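Local coordinates for protein beta-lactamase OXA-2 (Salmonella typhimurium, PDB 1K38) that hydrolyses the amide bond of beta-lactam antibiotics such as oxacillin, as a class D serine beta-lactamase that confers antibiotic resistance, at residues I145-Y158 with W198-F212. Sequence-based numbering, arbitrary orientation.
Sequences ISAQEQIAFLRKLY and WWVGWVEWPTGSVFF
Leu154 lies at the tight centre of the contact, where helix 147-158 packs on the hairpin of strands 198-205 and 208-212. Its CD1 comes within 3.5 Å of Gly201 N, while CD2 meets the indole of Trp202. Glycine suits position 201 because of its backbone conformation and the Phe212 ring behind it. One turn back, Ile151, with CG1 anti to its carbonyl carbon (chi1 -67°), lowers CD1 onto the backbone of Phe211 and Phe212.

Toward the C-terminal end of the helix, flat aromatic side chains make the contact. Phe211 points its edge at the face of Tyr158 (planes at 82°), and Tyr158 in turn directs its own edge at the face of Trp202; Phe71 of the second subunit adds another edge-to-face partner to Tyr158. An almost straight bond of 2.9 Å from Trp202 NE1 to Glu204 OE2, lying in the indole plane, fixes the ring's rotation; Arg187 also pairs with this carboxylate. At the other end, buried Gln150 lays its CG and amide on the Trp198 ring, NE2 3.5 Å above the plane toward the rim, and Thr52, next to the predicted nucleophile Ser51, meets the amide's hydrogen-bonding need.

The looser margin is at partly exposed Arg155, which sets its CG over the centre of the Phe211 ring, a CH-pi contact 3.7 Å from the centroid; its guanidinium reaches on to a salt bridge with Glu28. The helix lies over the 198-205 and 208-212 part of one face of the mixed, largely antiparallel sheet, while helix 226-238 packs against Trp199 and Phe212 on the other.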
loop_
_atom_site.group_PDB
_atom_site.type_symbol
_atom_site.label_atom_id
_atom_site.label_comp_id
_atom_site.label_asym_id
_atom_site.label_seq_id
_atom_site.Cartn_x
_atom_site.Cartn_y
_atom_site.Cartn_z
ATOM N N ILE A 145 7.272 20.700 -15.103
ATOM C CA ILE A 145 5.926 20.700 -14.538
ATOM C C ILE A 145 5.900 21.516 -13.240
ATOM O O ILE A 145 6.900 21.582 -12.527
ATOM C CB ILE A 145 5.478 19.236 -14.268
ATOM C CG1 ILE A 145 4.026 19.195 -13.793
ATOM C CG2 ILE A 145 6.416 18.588 -13.250
ATOM C CD1 ILE A 145 3.441 17.781 -13.731
ATOM N N SER A 146 4.765 22.146 -12.938
ATOM C CA SER A 146 4.653 22.955 -11.723
ATOM C C SER A 146 4.094 22.174 -10.541
ATOM O O SER A 146 3.555 21.074 -10.701
ATOM C CB SER A 146 3.750 24.160 -11.965
ATOM O OG SER A 146 2.388 23.762 -12.016
ATOM N N ALA A 147 4.208 22.759 -9.353
ATOM C CA ALA A 147 3.693 22.113 -8.154
ATOM C C ALA A 147 2.181 21.939 -8.265
ATOM O O ALA A 147 1.643 20.914 -7.855
ATOM C CB ALA A 147 4.043 22.934 -6.914
ATOM N N GLN A 148 1.494 22.933 -8.825
ATOM C CA GLN A 148 0.051 22.824 -8.966
ATOM C C GLN A 148 -0.314 21.732 -9.963
ATOM O O GLN A 148 -1.303 21.019 -9.775
ATOM C CB GLN A 148 -0.561 24.170 -9.375
ATOM C CG GLN A 148 -0.657 25.139 -8.199
ATOM C CD GLN A 148 -1.646 26.268 -8.432
ATOM O OE1 GLN A 148 -2.707 26.067 -9.028
ATOM N NE2 GLN A 148 -1.312 27.457 -7.942
ATOM N N GLU A 149 0.493 21.586 -11.008
ATOM C CA GLU A 149 0.245 20.551 -12.005
ATOM C C GLU A 149 0.509 19.159 -11.419
ATOM O O GLU A 149 -0.146 18.186 -11.798
ATOM C CB GLU A 149 1.107 20.799 -13.243
ATOM C CG GLU A 149 0.689 22.045 -14.008
ATOM C CD GLU A 149 1.529 22.292 -15.239
ATOM O OE1 GLU A 149 2.769 22.235 -15.132
ATOM O OE2 GLU A 149 0.947 22.556 -16.313
ATOM N N GLN A 150 1.461 19.064 -10.494
ATOM C CA GLN A 150 1.747 17.780 -9.853
ATOM C C GLN A 150 0.523 17.367 -9.039
ATOM O O GLN A 150 0.144 16.196 -9.024
ATOM C CB GLN A 150 2.963 17.887 -8.923
ATOM C CG GLN A 150 4.294 18.078 -9.648
ATOM C CD GLN A 150 5.119 16.802 -9.744
ATOM O OE1 GLN A 150 4.576 15.693 -9.775
ATOM N NE2 GLN A 150 6.442 16.955 -9.800
ATOM N N ILE A 151 -0.089 18.330 -8.353
ATOM C CA ILE A 151 -1.274 18.043 -7.547
ATOM C C ILE A 151 -2.383 17.503 -8.442
ATOM O O ILE A 151 -2.989 16.480 -8.136
ATOM C CB ILE A 151 -1.789 19.314 -6.822
ATOM C CG1 ILE A 151 -0.778 19.766 -5.760
ATOM C CG2 ILE A 151 -3.149 19.036 -6.193
ATOM C CD1 ILE A 151 -0.712 18.879 -4.534
ATOM N N ALA A 152 -2.640 18.188 -9.552
ATOM C CA ALA A 152 -3.687 17.756 -10.471
ATOM C C ALA A 152 -3.428 16.338 -10.969
ATOM O O ALA A 152 -4.349 15.526 -11.053
ATOM C CB ALA A 152 -3.784 18.721 -11.649
ATOM N N PHE A 153 -2.176 16.039 -11.298
ATOM C CA PHE A 153 -1.812 14.712 -11.771
ATOM C C PHE A 153 -2.021 13.658 -10.684
ATOM O O PHE A 153 -2.593 12.599 -10.938
ATOM C CB PHE A 153 -0.350 14.691 -12.223
ATOM C CG PHE A 153 0.176 13.311 -12.472
ATOM C CD1 PHE A 153 -0.239 12.587 -13.584
ATOM C CD2 PHE A 153 1.052 12.713 -11.568
ATOM C CE1 PHE A 153 0.203 11.289 -13.793
ATOM C CE2 PHE A 153 1.500 11.412 -11.767
ATOM C CZ PHE A 153 1.072 10.697 -12.885
ATOM N N LEU A 154 -1.556 13.950 -9.471
ATOM C CA LEU A 154 -1.692 13.010 -8.361
ATOM C C LEU A 154 -3.145 12.693 -8.035
ATOM O O LEU A 154 -3.477 11.557 -7.693
ATOM C CB LEU A 154 -0.994 13.565 -7.114
ATOM C CG LEU A 154 0.531 13.672 -7.214
ATOM C CD1 LEU A 154 1.057 14.471 -6.028
ATOM C CD2 LEU A 154 1.159 12.278 -7.254
ATOM N N ARG A 155 -4.012 13.696 -8.134
ATOM C CA ARG A 155 -5.424 13.484 -7.839
ATOM C C ARG A 155 -6.051 12.529 -8.850
ATOM O O ARG A 155 -6.906 11.713 -8.491
ATOM C CB ARG A 155 -6.160 14.824 -7.813
ATOM C CG ARG A 155 -5.635 15.730 -6.720
ATOM C CD ARG A 155 -6.303 17.088 -6.727
ATOM N NE ARG A 155 -7.510 17.118 -5.911
ATOM C CZ ARG A 155 -8.118 18.241 -5.545
ATOM N NH1 ARG A 155 -7.624 19.412 -5.930
ATOM N NH2 ARG A 155 -9.202 18.198 -4.782
ATOM N N LYS A 156 -5.619 12.613 -10.105
ATOM C CA LYS A 156 -6.145 11.719 -11.132
ATOM C C LYS A 156 -5.705 10.284 -10.840
ATOM O O LYS A 156 -6.499 9.350 -10.944
ATOM C CB LYS A 156 -5.676 12.158 -12.521
ATOM C CG LYS A 156 -6.334 13.454 -12.985
ATOM C CD LYS A 156 -5.997 13.804 -14.427
ATOM C CE LYS A 156 -4.551 14.214 -14.589
ATOM N NZ LYS A 156 -4.325 14.803 -15.941
ATOM N N LEU A 157 -4.443 10.114 -10.455
ATOM C CA LEU A 157 -3.914 8.793 -10.120
ATOM C C LEU A 157 -4.698 8.208 -8.942
ATOM O O LEU A 157 -5.083 7.038 -8.945
ATOM C CB LEU A 157 -2.428 8.898 -9.746
ATOM C CG LEU A 157 -1.749 7.609 -9.266
ATOM C CD1 LEU A 157 -1.842 6.536 -10.348
ATOM C CD2 LEU A 157 -0.284 7.891 -8.927
ATOM N N TYR A 158 -4.912 9.035 -7.926
ATOM C CA TYR A 158 -5.649 8.631 -6.740
ATOM C C TYR A 158 -7.032 8.094 -7.112
ATOM O O TYR A 158 -7.469 7.064 -6.592
ATOM C CB TYR A 158 -5.791 9.836 -5.801
ATOM C CG TYR A 158 -6.678 9.605 -4.597
ATOM C CD1 TYR A 158 -6.293 8.739 -3.574
ATOM C CD2 TYR A 158 -7.895 10.273 -4.474
ATOM C CE1 TYR A 158 -7.098 8.548 -2.453
ATOM C CE2 TYR A 158 -8.707 10.089 -3.355
ATOM C CZ TYR A 158 -8.301 9.227 -2.349
ATOM O OH TYR A 158 -9.090 9.064 -1.234
ATOM N N TRP A 198 12.219 18.072 -4.852
ATOM C CA TRP A 198 10.769 17.879 -4.730
ATOM C C TRP A 198 10.362 16.809 -3.728
ATOM O O TRP A 198 11.132 15.919 -3.387
ATOM C CB TRP A 198 10.149 17.336 -6.025
ATOM C CG TRP A 198 10.131 18.148 -7.259
ATOM C CD1 TRP A 198 11.070 18.156 -8.249
ATOM C CD2 TRP A 198 9.035 18.936 -7.737
ATOM N NE1 TRP A 198 10.621 18.891 -9.326
ATOM C CE2 TRP A 198 9.375 19.382 -9.036
ATOM C CE3 TRP A 198 7.794 19.305 -7.196
ATOM C CZ2 TRP A 198 8.517 20.178 -9.804
ATOM C CZ3 TRP A 198 6.940 20.097 -7.962
ATOM C CH2 TRP A 198 7.308 20.524 -9.254
ATOM N N TRP A 199 9.115 16.910 -3.284
ATOM C CA TRP A 199 8.482 15.859 -2.500
ATOM C C TRP A 199 7.017 16.074 -2.823
ATOM O O TRP A 199 6.454 17.137 -2.549
ATOM C CB TRP A 199 8.718 15.905 -0.986
ATOM C CG TRP A 199 8.439 14.517 -0.387
ATOM C CD1 TRP A 199 8.717 13.304 -0.973
ATOM C CD2 TRP A 199 7.888 14.214 0.901
ATOM N NE1 TRP A 199 8.378 12.273 -0.128
ATOM C CE2 TRP A 199 7.867 12.801 1.029
ATOM C CE3 TRP A 199 7.411 14.993 1.960
ATOM C CZ2 TRP A 199 7.391 12.158 2.176
ATOM C CZ3 TRP A 199 6.936 14.354 3.101
ATOM C CH2 TRP A 199 6.930 12.950 3.201
ATOM N N VAL A 200 6.423 15.087 -3.483
ATOM C CA VAL A 200 5.016 15.168 -3.855
ATOM C C VAL A 200 4.336 13.866 -3.478
ATOM O O VAL A 200 4.980 12.816 -3.413
ATOM C CB VAL A 200 4.841 15.424 -5.373
ATOM C CG1 VAL A 200 5.675 16.631 -5.791
ATOM C CG2 VAL A 200 5.237 14.191 -6.178
ATOM N N GLY A 201 3.032 13.934 -3.227
ATOM C CA GLY A 201 2.304 12.736 -2.851
ATOM C C GLY A 201 1.054 13.094 -2.083
ATOM O O GLY A 201 0.486 14.161 -2.290
ATOM N N TRP A 202 0.622 12.206 -1.201
ATOM C CA TRP A 202 -0.563 12.468 -0.397
ATOM C C TRP A 202 -0.635 11.523 0.785
ATOM O O TRP A 202 0.063 10.508 0.836
ATOM C CB TRP A 202 -1.846 12.341 -1.245
ATOM C CG TRP A 202 -2.214 10.937 -1.703
ATOM C CD1 TRP A 202 -2.879 9.978 -0.980
ATOM C CD2 TRP A 202 -1.994 10.370 -3.004
ATOM N NE1 TRP A 202 -3.090 8.858 -1.755
ATOM C CE2 TRP A 202 -2.559 9.071 -2.999
ATOM C CE3 TRP A 202 -1.379 10.835 -4.174
ATOM C CZ2 TRP A 202 -2.524 8.232 -4.123
ATOM C CZ3 TRP A 202 -1.347 9.995 -5.297
ATOM C CH2 TRP A 202 -1.917 8.713 -5.256
ATOM N N VAL A 203 -1.449 11.897 1.762
ATOM C CA VAL A 203 -1.659 11.051 2.921
ATOM C C VAL A 203 -3.160 10.780 2.953
ATOM O O VAL A 203 -3.974 11.708 2.909
ATOM C CB VAL A 203 -1.202 11.735 4.233
ATOM C CG1 VAL A 203 -1.938 13.041 4.433
ATOM C CG2 VAL A 203 -1.425 10.788 5.404
ATOM N N GLU A 204 -3.524 9.502 2.999
ATOM C CA GLU A 204 -4.932 9.117 3.015
ATOM C C GLU A 204 -5.426 8.853 4.417
ATOM O O GLU A 204 -4.764 8.172 5.203
ATOM C CB GLU A 204 -5.165 7.837 2.210
ATOM C CG GLU A 204 -4.388 7.732 0.940
ATOM C CD GLU A 204 -4.682 6.451 0.185
ATOM O OE1 GLU A 204 -5.164 5.475 0.802
ATOM O OE2 GLU A 204 -4.413 6.415 -1.026
ATOM N N TRP A 205 -6.611 9.378 4.704
ATOM C CA TRP A 205 -7.267 9.193 5.990
ATOM C C TRP A 205 -8.666 8.655 5.706
ATOM O O TRP A 205 -9.127 8.677 4.568
ATOM C CB TRP A 205 -7.364 10.520 6.743
ATOM C CG TRP A 205 -6.042 11.013 7.222
ATOM C CD1 TRP A 205 -5.177 11.832 6.551
ATOM C CD2 TRP A 205 -5.405 10.682 8.458
ATOM N NE1 TRP A 205 -4.039 12.030 7.297
ATOM C CE2 TRP A 205 -4.152 11.335 8.471
ATOM C CE3 TRP A 205 -5.769 9.893 9.558
ATOM C CZ2 TRP A 205 -3.258 11.225 9.542
ATOM C CZ3 TRP A 205 -4.883 9.782 10.621
ATOM C CH2 TRP A 205 -3.639 10.445 10.605
ATOM N N PRO A 206 -9.359 8.161 6.738
ATOM C CA PRO A 206 -10.708 7.629 6.539
ATOM C C PRO A 206 -11.693 8.607 5.889
ATOM O O PRO A 206 -12.580 8.192 5.149
ATOM C CB PRO A 206 -11.129 7.240 7.951
ATOM C CG PRO A 206 -9.838 6.807 8.569
ATOM C CD PRO A 206 -8.889 7.898 8.111
ATOM N N THR A 207 -11.530 9.900 6.156
ATOM C CA THR A 207 -12.437 10.910 5.612
ATOM C C THR A 207 -11.986 11.539 4.295
ATOM O O THR A 207 -12.717 12.331 3.700
ATOM C CB THR A 207 -12.678 12.047 6.630
ATOM O OG1 THR A 207 -11.435 12.686 6.946
ATOM C CG2 THR A 207 -13.294 11.495 7.907
ATOM N N GLY A 208 -10.793 11.185 3.836
ATOM C CA GLY A 208 -10.299 11.751 2.593
ATOM C C GLY A 208 -8.787 11.844 2.554
ATOM O O GLY A 208 -8.110 11.553 3.541
ATOM N N SER A 209 -8.257 12.263 1.412
ATOM C CA SER A 209 -6.818 12.380 1.246
ATOM C C SER A 209 -6.330 13.816 1.197
ATOM O O SER A 209 -7.038 14.724 0.750
ATOM C CB SER A 209 -6.383 11.645 -0.018
ATOM O OG SER A 209 -6.637 10.259 0.121
ATOM N N VAL A 210 -5.103 14.010 1.665
ATOM C CA VAL A 210 -4.489 15.330 1.672
ATOM C C VAL A 210 -3.291 15.282 0.728
ATOM O O VAL A 210 -2.292 14.628 1.018
ATOM C CB VAL A 210 -4.017 15.710 3.092
ATOM C CG1 VAL A 210 -3.456 17.128 3.098
ATOM C CG2 VAL A 210 -5.179 15.594 4.071
ATOM N N PHE A 211 -3.404 15.969 -0.405
ATOM C CA PHE A 211 -2.327 15.982 -1.394
ATOM C C PHE A 211 -1.343 17.107 -1.149
ATOM O O PHE A 211 -1.714 18.166 -0.651
ATOM C CB PHE A 211 -2.902 16.143 -2.801
ATOM C CG PHE A 211 -3.851 15.059 -3.188
ATOM C CD1 PHE A 211 -5.181 15.098 -2.777
ATOM C CD2 PHE A 211 -3.408 13.973 -3.932
ATOM C CE1 PHE A 211 -6.057 14.064 -3.102
ATOM C CE2 PHE A 211 -4.272 12.936 -4.261
ATOM C CZ PHE A 211 -5.603 12.981 -3.842
ATOM N N PHE A 212 -0.083 16.875 -1.499
ATOM C CA PHE A 212 0.931 17.904 -1.341
ATOM C C PHE A 212 1.956 17.849 -2.455
ATOM O O PHE A 212 2.215 16.794 -3.046
ATOM C CB PHE A 212 1.656 17.781 0.006
ATOM C CG PHE A 212 2.432 16.509 0.171
ATOM C CD1 PHE A 212 1.848 15.402 0.774
ATOM C CD2 PHE A 212 3.747 16.414 -0.283
ATOM C CE1 PHE A 212 2.561 14.213 0.926
ATOM C CE2 PHE A 212 4.471 15.228 -0.138
ATOM C CZ PHE A 212 3.873 14.124 0.470
#